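PDB 6QW5: RNA-dependent RNA polymerase from Toscana virus, which probably cleaves capped host RNAs through the two-manganese, PD-(D/E)XK-type endonuclease at the N-terminus of the viral L protein, supplying primers for viral transcription. Local coordinates for residues L16-L21 with I163-I168; H79-G84 with V190-L195; Q111-I116 with V124-F129. All coordinates share one frame; numbering follows the deposited sequence.

Contact 1. Residues L16-L21 with I163-I168; sequences LTIHPL and ISLYII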
loop_
_atom_site.group_PDB
_atom_site.type_symbol
_atom_site.label_atom_id
_atom_site.label_comp_id
_atom_site.label_asym_id
_atom_site.label_seq_id
_atom_site.Cartn_x
_atom_site.Cartn_y
_atom_site.Cartn_z
ATOM N N LEU A 16 7.010 5.220 19.225
ATOM C CA LEU A 16 6.845 5.227 17.779
ATOM C C LEU A 16 8.214 5.124 17.116
ATOM O O LEU A 16 9.126 5.909 17.428
ATOM C CB LEU A 16 6.129 6.493 17.313
ATOM C CG LEU A 16 6.094 6.769 15.798
ATOM C CD1 LEU A 16 5.356 5.666 15.067
ATOM C CD2 LEU A 16 5.409 8.136 15.580
ATOM N N THR A 17 8.358 4.146 16.222
ATOM C CA THR A 17 9.571 3.956 15.438
ATOM C C THR A 17 9.289 4.304 13.977
ATOM O O THR A 17 8.304 3.828 13.397
ATOM C CB THR A 17 10.078 2.511 15.543
ATOM O OG1 THR A 17 10.352 2.185 16.909
ATOM C CG2 THR A 17 11.370 2.314 14.725
ATOM N N ILE A 18 10.157 5.121 13.378
ATOM C CA ILE A 18 10.085 5.419 11.946
ATOM C C ILE A 18 11.463 5.153 11.363
ATOM O O ILE A 18 12.424 5.859 11.692
ATOM C CB ILE A 18 9.629 6.861 11.647
ATOM C CG1 ILE A 18 8.382 7.222 12.461
ATOM C CG2 ILE A 18 9.306 7.005 10.139
ATOM C CD1 ILE A 18 7.860 8.645 12.250
ATOM N N HIS A 19 11.575 4.115 10.524
ATOM C CA HIS A 19 12.808 3.906 9.778
ATOM C C HIS A 19 12.945 4.969 8.680
ATOM O O HIS A 19 11.953 5.544 8.233
ATOM C CB HIS A 19 12.838 2.496 9.188
ATOM C CG HIS A 19 12.914 1.427 10.233
ATOM N ND1 HIS A 19 14.111 0.891 10.669
ATOM C CD2 HIS A 19 11.942 0.834 10.969
ATOM C CE1 HIS A 19 13.867 0.002 11.619
ATOM N NE2 HIS A 19 12.560 -0.049 11.821
ATOM N N PRO A 20 14.171 5.318 8.295
ATOM C CA PRO A 20 14.351 6.404 7.320
ATOM C C PRO A 20 13.907 6.007 5.909
ATOM O O PRO A 20 14.041 4.855 5.482
ATOM C CB PRO A 20 15.856 6.692 7.373
ATOM C CG PRO A 20 16.481 5.450 7.924
ATOM C CD PRO A 20 15.446 4.827 8.848
ATOM N N LEU A 21 13.371 6.981 5.184
ATOM C CA LEU A 21 12.985 6.762 3.795
ATOM C C LEU A 21 14.218 6.577 2.922
ATOM O O LEU A 21 15.260 7.210 3.137
ATOM C CB LEU A 21 12.153 7.938 3.275
ATOM C CG LEU A 21 10.831 8.203 3.997
ATOM C CD1 LEU A 21 10.282 9.595 3.673
ATOM C CD2 LEU A 21 9.801 7.125 3.642
ATOM N N ILE A 163 4.477 1.185 17.871
ATOM C CA ILE A 163 4.069 1.316 16.477
ATOM C C ILE A 163 5.305 1.604 15.646
ATOM O O ILE A 163 6.144 2.431 16.025
ATOM C CB ILE A 163 3.015 2.432 16.267
ATOM C CG1 ILE A 163 1.684 2.065 16.910
ATOM C CG2 ILE A 163 2.808 2.761 14.749
ATOM C CD1 ILE A 163 0.727 3.243 17.023
ATOM N N SER A 164 5.416 0.912 14.517
ATOM C CA SER A 164 6.346 1.256 13.452
ATOM C C SER A 164 5.544 1.703 12.235
ATOM O O SER A 164 4.635 0.990 11.782
ATOM C CB SER A 164 7.232 0.062 13.073
ATOM O OG SER A 164 8.113 -0.260 14.119
ATOM N N LEU A 165 5.897 2.860 11.690
ATOM C CA LEU A 165 5.140 3.490 10.620
ATOM C C LEU A 165 5.912 3.332 9.308
ATOM O O LEU A 165 7.043 3.811 9.195
ATOM C CB LEU A 165 4.900 4.961 10.948
ATOM C CG LEU A 165 4.302 5.831 9.840
ATOM C CD1 LEU A 165 2.949 5.295 9.418
ATOM C CD2 LEU A 165 4.196 7.288 10.319
ATOM N N TYR A 166 5.314 2.650 8.335
ATOM C CA TYR A 166 5.965 2.418 7.053
ATOM C C TYR A 166 5.203 3.093 5.923
ATOM O O TYR A 166 3.971 3.156 5.942
ATOM C CB TYR A 166 6.090 0.927 6.762
ATOM C CG TYR A 166 7.167 0.258 7.566
ATOM C CD1 TYR A 166 8.512 0.458 7.259
ATOM C CD2 TYR A 166 6.848 -0.573 8.633
ATOM C CE1 TYR A 166 9.514 -0.155 7.990
ATOM C CE2 TYR A 166 7.854 -1.188 9.377
ATOM C CZ TYR A 166 9.178 -0.979 9.045
ATOM O OH TYR A 166 10.176 -1.596 9.760
ATOM N N ILE A 167 5.953 3.585 4.923
ATOM C CA ILE A 167 5.399 4.261 3.746
ATOM C C ILE A 167 5.983 3.622 2.488
ATOM O O ILE A 167 7.151 3.223 2.473
ATOM C CB ILE A 167 5.694 5.785 3.740
ATOM C CG1 ILE A 167 5.338 6.448 5.079
ATOM C CG2 ILE A 167 4.959 6.483 2.589
ATOM C CD1 ILE A 167 3.827 6.568 5.360
ATOM N N ILE A 168 5.153 3.485 1.448
ATOM C CA ILE A 168 5.599 3.199 0.087
ATOM C C ILE A 168 4.952 4.233 -0.836
ATOM O O ILE A 168 3.722 4.279 -0.953
ATOM C CB ILE A 168 5.227 1.780 -0.379
ATOM C CG1 ILE A 168 5.623 0.705 0.646
ATOM C CG2 ILE A 168 5.855 1.489 -1.748
ATOM C CD1 ILE A 168 5.249 -0.730 0.181
HETATM O O HOH W 1 8.362 1.141 18.294
HETATM O O HOH W 2 9.282 2.431 10.295
HETATM O O HOH W 3 10.570 -1.325 13.698
#

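Contact 2. Residues H79-G84 with V190-L195; sequences HDFTFG and VFRFRL. With MN (manganese (II) ion), chain C; XI7 (2-4-dioxo-4-phenylbutanoic acid), chain E.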
loop_
_atom_site.group_PDB
_atom_site.type_symbol
_atom_site.label_atom_id
_atom_site.label_comp_id
_atom_site.label_asym_id
_atom_site.label_seq_id
_atom_site.Cartn_x
_atom_site.Cartn_y
_atom_site.Cartn_z
ATOM N N HIS A 79 -4.378 3.462 -7.085
ATOM C CA HIS A 79 -3.767 3.202 -5.788
ATOM C C HIS A 79 -3.895 1.726 -5.420
ATOM O O HIS A 79 -2.902 1.062 -5.117
ATOM C CB HIS A 79 -4.440 4.130 -4.768
ATOM C CG HIS A 79 -4.037 3.920 -3.341
ATOM N ND1 HIS A 79 -4.585 2.932 -2.549
ATOM C CD2 HIS A 79 -3.205 4.627 -2.539
ATOM C CE1 HIS A 79 -4.081 3.017 -1.329
ATOM N NE2 HIS A 79 -3.241 4.039 -1.296
ATOM N N ASP A 80 -5.097 1.170 -5.531
ATOM C CA ASP A 80 -5.313 -0.181 -5.020
ATOM C C ASP A 80 -4.764 -1.268 -5.946
ATOM O O ASP A 80 -4.212 -2.263 -5.461
ATOM C CB ASP A 80 -6.793 -0.396 -4.746
ATOM C CG ASP A 80 -7.271 0.410 -3.551
ATOM O OD1 ASP A 80 -6.550 0.460 -2.516
ATOM O OD2 ASP A 80 -8.357 1.006 -3.661
ATOM N N PHE A 81 -4.873 -1.108 -7.266
ATOM C CA PHE A 81 -4.248 -2.092 -8.151
ATOM C C PHE A 81 -2.739 -2.141 -7.950
ATOM O O PHE A 81 -2.134 -3.222 -7.971
ATOM C CB PHE A 81 -4.553 -1.798 -9.619
ATOM C CG PHE A 81 -3.952 -2.812 -10.558
ATOM C CD1 PHE A 81 -4.623 -3.992 -10.840
ATOM C CD2 PHE A 81 -2.696 -2.615 -11.112
ATOM C CE1 PHE A 81 -4.069 -4.945 -11.686
ATOM C CE2 PHE A 81 -2.131 -3.564 -11.952
ATOM C CZ PHE A 81 -2.823 -4.732 -12.243
ATOM N N THR A 82 -2.109 -0.978 -7.769
ATOM C CA THR A 82 -0.655 -0.928 -7.630
ATOM C C THR A 82 -0.166 -1.787 -6.470
ATOM O O THR A 82 0.816 -2.534 -6.597
ATOM C CB THR A 82 -0.214 0.523 -7.434
ATOM O OG1 THR A 82 -0.482 1.263 -8.633
ATOM C CG2 THR A 82 1.258 0.593 -7.081
ATOM N N PHE A 83 -0.821 -1.669 -5.316
ATOM C CA PHE A 83 -0.401 -2.365 -4.106
ATOM C C PHE A 83 -1.300 -3.559 -3.776
ATOM O O PHE A 83 -1.325 -4.009 -2.626
ATOM C CB PHE A 83 -0.355 -1.378 -2.932
ATOM C CG PHE A 83 0.529 -0.186 -3.183
ATOM C CD1 PHE A 83 1.898 -0.268 -2.979
ATOM C CD2 PHE A 83 -0.004 1.002 -3.660
ATOM C CE1 PHE A 83 2.726 0.820 -3.231
ATOM C CE2 PHE A 83 0.813 2.108 -3.902
ATOM C CZ PHE A 83 2.181 2.014 -3.688
ATOM N N GLY A 84 -2.012 -4.101 -4.769
ATOM C CA GLY A 84 -2.943 -5.187 -4.519
ATOM C C GLY A 84 -2.287 -6.507 -4.173
ATOM O O GLY A 84 -2.934 -7.364 -3.576
ATOM N N VAL A 190 6.385 -0.969 -9.282
ATOM C CA VAL A 190 6.434 -0.031 -10.403
ATOM C C VAL A 190 5.687 -0.597 -11.617
ATOM O O VAL A 190 4.898 0.103 -12.259
ATOM C CB VAL A 190 7.895 0.317 -10.732
ATOM C CG1 VAL A 190 7.970 1.182 -12.011
ATOM C CG2 VAL A 190 8.562 1.014 -9.513
ATOM N N PHE A 191 5.923 -1.869 -11.934
ATOM C CA PHE A 191 5.253 -2.514 -13.066
ATOM C C PHE A 191 3.739 -2.458 -12.924
ATOM O O PHE A 191 3.025 -2.166 -13.891
ATOM C CB PHE A 191 5.742 -3.958 -13.193
ATOM C CG PHE A 191 5.226 -4.694 -14.414
ATOM C CD1 PHE A 191 3.972 -5.287 -14.412
ATOM C CD2 PHE A 191 6.013 -4.812 -15.556
ATOM C CE1 PHE A 191 3.502 -5.975 -15.524
ATOM C CE2 PHE A 191 5.547 -5.490 -16.672
ATOM C CZ PHE A 191 4.294 -6.077 -16.659
ATOM N N ARG A 192 3.220 -2.712 -11.722
ATOM C CA ARG A 192 1.775 -2.655 -11.549
ATOM C C ARG A 192 1.277 -1.225 -11.628
ATOM O O ARG A 192 0.177 -0.979 -12.135
ATOM C CB ARG A 192 1.357 -3.295 -10.211
ATOM C CG ARG A 192 1.571 -4.823 -10.126
ATOM C CD ARG A 192 1.253 -5.356 -8.694
ATOM N NE ARG A 192 -0.155 -5.163 -8.403
ATOM C CZ ARG A 192 -1.049 -6.157 -8.367
ATOM N NH1 ARG A 192 -0.658 -7.405 -8.569
ATOM N NH2 ARG A 192 -2.328 -5.900 -8.131
ATOM N N PHE A 193 2.053 -0.268 -11.094
ATOM C CA PHE A 193 1.663 1.141 -11.184
ATOM C C PHE A 193 1.603 1.600 -12.632
ATOM O O PHE A 193 0.689 2.336 -13.017
ATOM C CB PHE A 193 2.653 2.025 -10.417
ATOM C CG PHE A 193 2.351 3.495 -10.483
ATOM C CD1 PHE A 193 1.102 3.984 -10.131
ATOM C CD2 PHE A 193 3.342 4.402 -10.849
ATOM C CE1 PHE A 193 0.830 5.354 -10.167
ATOM C CE2 PHE A 193 3.090 5.772 -10.881
ATOM C CZ PHE A 193 1.827 6.253 -10.543
ATOM N N ARG A 194 2.602 1.220 -13.429
ATOM C CA ARG A 194 2.630 1.637 -14.831
ATOM C C ARG A 194 1.421 1.092 -15.586
ATOM O O ARG A 194 0.766 1.821 -16.336
ATOM C CB ARG A 194 3.924 1.161 -15.486
ATOM C CG ARG A 194 5.161 1.916 -15.044
ATOM C CD ARG A 194 6.393 1.306 -15.673
ATOM N NE ARG A 194 7.594 2.043 -15.326
ATOM C CZ ARG A 194 8.787 1.820 -15.867
ATOM N NH1 ARG A 194 8.930 0.878 -16.789
ATOM N NH2 ARG A 194 9.833 2.541 -15.481
ATOM N N LEU A 195 1.104 -0.188 -15.379
ATOM C CA LEU A 195 -0.077 -0.780 -15.994
ATOM C C LEU A 195 -1.352 -0.140 -15.457
ATOM O O LEU A 195 -2.285 0.137 -16.222
ATOM C CB LEU A 195 -0.081 -2.287 -15.755
ATOM C CG LEU A 195 -1.309 -3.023 -16.304
ATOM C CD1 LEU A 195 -1.437 -2.833 -17.818
ATOM C CD2 LEU A 195 -1.253 -4.499 -15.934
HETATM MN MN MN C . -2.887 5.221 0.541
HETATM O O8 XI7 E . -4.949 5.522 0.854
HETATM C C9 XI7 E . -5.283 6.699 0.279
HETATM C C10 XI7 E . -4.331 7.462 -0.356
HETATM O O11 XI7 E . -3.121 7.114 -0.488
HETATM O O10 XI7 E . -4.653 8.583 -0.818
HETATM C C8 XI7 E . -6.566 7.161 0.317
HETATM C C7 XI7 E . -7.744 6.515 0.962
HETATM C C1 XI7 E . -9.117 7.139 0.765
HETATM C C6 XI7 E . -9.231 8.359 0.071
HETATM C C5 XI7 E . -10.479 8.972 -0.131
HETATM C C4 XI7 E . -11.642 8.375 0.366
HETATM C C3 XI7 E . -11.529 7.158 1.065
HETATM C C2 XI7 E . -10.275 6.546 1.262
HETATM O O14 XI7 E . -7.676 5.594 1.790
#

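Contact 3. Residues Q111-I116 with V124-F129; sequences QSPDMI and VYVVEF. With MN (manganese (II) ion), chain C; MN (manganese (II) ion), chain D; XI7 (2-4-dioxo-4-phenylbutanoic acid), chain E.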
loop_
_atom_site.group_PDB
_atom_site.type_symbol
_atom_site.label_atom_id
_atom_site.label_comp_id
_atom_site.label_asym_id
_atom_site.label_seq_id
_atom_site.Cartn_x
_atom_site.Cartn_y
_atom_site.Cartn_z
ATOM N N GLN A 111 -9.302 8.011 11.666
ATOM C CA GLN A 111 -8.344 7.914 10.573
ATOM C C GLN A 111 -8.091 6.453 10.229
ATOM O O GLN A 111 -8.140 5.572 11.089
ATOM C CB GLN A 111 -7.027 8.576 10.957
ATOM C CG GLN A 111 -7.072 10.081 10.967
ATOM C CD GLN A 111 -5.690 10.662 11.049
ATOM O OE1 GLN A 111 -5.060 10.635 12.104
ATOM N NE2 GLN A 111 -5.192 11.168 9.932
ATOM N N SER A 112 -7.797 6.192 8.956
ATOM C CA SER A 112 -7.681 4.818 8.480
ATOM C C SER A 112 -6.533 4.714 7.481
ATOM O O SER A 112 -6.729 4.871 6.277
ATOM C CB SER A 112 -8.990 4.333 7.847
ATOM O OG SER A 112 -9.518 5.310 6.967
ATOM N N PRO A 113 -5.322 4.450 7.970
ATOM C CA PRO A 113 -4.214 4.170 7.041
ATOM C C PRO A 113 -4.487 2.873 6.291
ATOM O O PRO A 113 -5.412 2.123 6.608
ATOM C CB PRO A 113 -2.977 4.074 7.947
ATOM C CG PRO A 113 -3.509 3.949 9.351
ATOM C CD PRO A 113 -4.924 4.429 9.384
ATOM N N ASP A 114 -3.686 2.633 5.246
ATOM C CA ASP A 114 -3.949 1.506 4.359
ATOM C C ASP A 114 -3.813 0.164 5.069
ATOM O O ASP A 114 -4.513 -0.783 4.714
ATOM C CB ASP A 114 -3.022 1.556 3.140
ATOM C CG ASP A 114 -3.407 2.651 2.165
ATOM O OD1 ASP A 114 -4.621 2.929 1.998
ATOM O OD2 ASP A 114 -2.492 3.253 1.586
HETATM N N MSE A 115 -2.914 0.043 6.046
HETATM C CA MSE A 115 -2.816 -1.194 6.832
HETATM C C MSE A 115 -2.509 -0.889 8.297
HETATM O O MSE A 115 -1.741 0.019 8.605
HETATM C CB MSE A 115 -1.734 -2.143 6.292
HETATM C CG MSE A 115 -1.744 -2.424 4.788
HETATM SE SE MSE A 115 -0.338 -3.712 4.330
HETATM C CE MSE A 115 -1.333 -5.385 4.683
ATOM N N ILE A 116 -3.105 -1.653 9.205
ATOM C CA ILE A 116 -2.714 -1.643 10.617
ATOM C C ILE A 116 -2.579 -3.105 11.005
ATOM O O ILE A 116 -3.583 -3.829 11.052
ATOM C CB ILE A 116 -3.725 -0.917 11.518
ATOM C CG1 ILE A 116 -4.011 0.486 11.000
ATOM C CG2 ILE A 116 -3.200 -0.798 12.945
ATOM C CD1 ILE A 116 -4.904 1.293 11.912
ATOM N N VAL A 124 2.627 -3.176 16.637
ATOM C CA VAL A 124 1.647 -2.748 15.644
ATOM C C VAL A 124 2.404 -2.063 14.517
ATOM O O VAL A 124 3.274 -1.228 14.773
ATOM C CB VAL A 124 0.586 -1.811 16.247
ATOM C CG1 VAL A 124 -0.348 -1.263 15.155
ATOM C CG2 VAL A 124 -0.221 -2.531 17.348
ATOM N N TYR A 125 2.087 -2.428 13.278
ATOM C CA TYR A 125 2.692 -1.821 12.094
ATOM C C TYR A 125 1.623 -1.045 11.339
ATOM O O TYR A 125 0.578 -1.598 10.975
ATOM C CB TYR A 125 3.344 -2.884 11.205
ATOM C CG TYR A 125 4.437 -3.620 11.948
ATOM C CD1 TYR A 125 4.142 -4.727 12.744
ATOM C CD2 TYR A 125 5.751 -3.182 11.895
ATOM C CE1 TYR A 125 5.124 -5.384 13.445
ATOM C CE2 TYR A 125 6.752 -3.838 12.597
ATOM C CZ TYR A 125 6.432 -4.937 13.365
ATOM O OH TYR A 125 7.424 -5.591 14.058
ATOM N N VAL A 126 1.861 0.243 11.145
ATOM C CA VAL A 126 0.976 1.082 10.351
ATOM C C VAL A 126 1.641 1.293 9.000
ATOM O O VAL A 126 2.818 1.669 8.943
ATOM C CB VAL A 126 0.681 2.413 11.067
ATOM C CG1 VAL A 126 -0.119 3.352 10.156
ATOM C CG2 VAL A 126 -0.086 2.152 12.362
ATOM N N VAL A 127 0.915 0.994 7.912
ATOM C CA VAL A 127 1.456 1.072 6.551
ATOM C C VAL A 127 0.565 1.982 5.702
ATOM O O VAL A 127 -0.655 1.796 5.654
ATOM C CB VAL A 127 1.572 -0.314 5.883
ATOM C CG1 VAL A 127 2.349 -0.204 4.555
ATOM C CG2 VAL A 127 2.234 -1.346 6.809
ATOM N N GLU A 128 1.166 2.956 5.021
ATOM C CA GLU A 128 0.412 3.802 4.103
ATOM C C GLU A 128 1.058 3.747 2.730
ATOM O O GLU A 128 2.281 3.842 2.615
ATOM C CB GLU A 128 0.320 5.246 4.589
ATOM C CG GLU A 128 -0.461 6.185 3.633
ATOM C CD GLU A 128 -1.938 5.822 3.472
ATOM O OE1 GLU A 128 -2.501 5.135 4.349
ATOM O OE2 GLU A 128 -2.547 6.231 2.464
ATOM N N PHE A 129 0.230 3.550 1.708
ATOM C CA PHE A 129 0.629 3.564 0.309
ATOM C C PHE A 129 0.201 4.872 -0.345
ATOM O O PHE A 129 -0.860 5.431 -0.041
ATOM C CB PHE A 129 -0.011 2.413 -0.476
ATOM C CG PHE A 129 0.116 1.059 0.175
ATOM C CD1 PHE A 129 1.356 0.554 0.523
ATOM C CD2 PHE A 129 -1.017 0.276 0.402
ATOM C CE1 PHE A 129 1.478 -0.694 1.101
ATOM C CE2 PHE A 129 -0.906 -0.974 0.990
ATOM C CZ PHE A 129 0.344 -1.459 1.335
HETATM MN MN MN C . -2.887 5.221 0.541
HETATM MN MN MN D . -6.150 4.270 1.947
HETATM O O8 XI7 E . -4.949 5.522 0.854
HETATM C C9 XI7 E . -5.283 6.699 0.279
HETATM C C10 XI7 E . -4.331 7.462 -0.356
HETATM O O11 XI7 E . -3.121 7.114 -0.488
HETATM O O10 XI7 E . -4.653 8.583 -0.818
HETATM C C8 XI7 E . -6.566 7.161 0.317
HETATM C C7 XI7 E . -7.744 6.515 0.962
HETATM C C1 XI7 E . -9.117 7.139 0.765
HETATM C C6 XI7 E . -9.231 8.359 0.071
HETATM C C5 XI7 E . -10.479 8.972 -0.131
HETATM C C4 XI7 E . -11.642 8.375 0.366
HETATM C C3 XI7 E . -11.529 7.158 1.065
HETATM C C2 XI7 E . -10.275 6.546 1.262
HETATM O O14 XI7 E . -7.676 5.594 1.790
HETATM O O HOH W 4 -5.434 5.275 3.766
HETATM O O HOH W 5 -6.897 3.126 0.428
#

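Contact 1. Residues L16-L21 with I163-I168
A short parallel edge pairing opens this contact: Leu16 and Thr17 lie beside Ile163 and Ser164 on strand 163-171 of the mixed sheet of the endonuclease fold. Thr17 makes both backbone bonds. Its N donates to Ile163 O at 2.8 Å in a nearly straight bond (173°), and its O accepts from Leu165 N at 3.1 Å. One residue thus bonds to the two residues flanking Ser164, the usual pattern of a parallel pair. On one face of the sheet Leu16 turns CG away from its own N (chi1 170°), which brings CD1 within 3.9 Å of Ile163 CG2 and close to Leu165 CB. Branched aliphatic residues suit this face, where Ile163 and Leu165 are buried against Val126 of strand 124-131. The other face is wetter and carries Thr17 and Ser164, small hydroxyl residues that tolerate water.

Toward His19 direct pairing gives way to water. One water accepts from His19 N and donates to Leu165 O, taking the place of the next rung. Farther along, the CD2 methyl of Leu21 rests 4.3 Å from Ile167 CB, and helix 136-157 also touches both side chains. The His19 and Tyr166 rings are almost parallel, 6° between planes, yet slid so far apart that they barely overlap; their centroids are 5.7 Å apart. A second water joins His19 NE2 to Ser164 OG, while Tyr166 OH sits 3.2 Å from His19 CD2.

Contact 2. Residues H79-G84 with V190-L195
Arg192 reaches from helix 183-205 to the C-terminal end of helix 77-82, where its guanidinium grips Phe81 O side-on. NH2 donates at 2.7 Å and NE at 2.8 Å to this one oxygen, which lies 2° out of the guanidinium plane; a weak third bond runs from NE to Thr82 O. The arginine chain bends at its third torsion (chi3 65°), folding the group back over Phe81. There NH2 lies 4.0 Å above the ring, over its centre, in a cation-pi contact with the planes 27° apart. At the ring's edge, in its plane, comes Arg192 O, while Gly84, with no side chain to intrude, meets the opposite face of the guanidinium.

Next in sequence, Phe193 lies alongside Thr82, its CD1 3.5 Å from Thr82 OG1, which approaches the ring edge and is itself hydrogen-bonded to Lys78 O. Leu195 completes the row, its CD2 methyl 4.0 Å from Phe81 CZ.

Carbonyls in a helix's last turn lack the i+4 amide donors of a continuing helix. Phe81 O receives a weak bond from Gly84 N, and the buried arginine, its NH1 taken up by Thr62 OG1, adds two stronger N-H groups; its positive charge should suit that end of the helix dipole.

Contact 3. Residues Q111-I116 with V124-F129
Ile116 and Val124 meet through methyl groups, CG2 to CG1 at 3.6 Å, in the apolar part of the beta hairpin formed by strands 115-118 and 124-131. Beside them Pro113 lays CG against Val126 CG1 at 3.5 Å. Beta-branched residues suit these extended strands. Selenomethionine Met115 runs beside Val127, and its SE reaches Phe129 CZ at 3.8 Å, an oblique Met-aromatic contact.

Met115 and Val127 exchange two backbone bonds as a hydrogen-bonded antiparallel pair. Asp114 and Met115 both face Val127, so the strand carries a classic beta bulge, next to the metal site. Here Asp114 N steadies the Glu128 carboxylate, donating to OE1 at 2.9 Å, and Phe129 N steadies that of Asp114, donating to the anti lone pair of OD2 at 2.7 Å. The Asp114 carboxylate bridges two manganese ions, OD2 binding one at 2.3 Å and OD1 the other at 2.0 Å. Glu128, bent at its second torsion (chi2 64°), brings OE2 to the first ion, which Phe129 O also binds. Asp114 OD2, Glu128 OE2 and Phe129 O crowd together, a closeness the shared manganese probably makes tolerable. The diketo acid inhibitor chelates both ions and shares its O8 between them.

His79 of helix 77-82 completes the first ion's shell and Asp91 that of the second. Helix 94-98 packs on Pro113 and Ile116, helix 136-157 on Glu128, and strand 163-171 on Val126.

Contacts 1 and 3 lie about 10 Å apart, centre to centre, in one mixed sheet, where strands 163-171 and 124-131 run side by side and parallel; backbone bonds of Ser164 and Tyr166 to Val126 join them. Contact 2 stands farther off, about 21 Å from contact 1 and 18 Å from contact 3, yet Phe83 touches Ile168 and stacks on Phe129. Along the chain contact 3 is nested inside the loops closed by both others, whose segments alternate. The metal site is therefore composite: contact 3 brings Asp114, just before its strand, and Glu128, within one, and contact 2 packs the helix bearing His79 against helix 183-205, consistent with a PD-(D/E)XK-like cap-snatching nuclease.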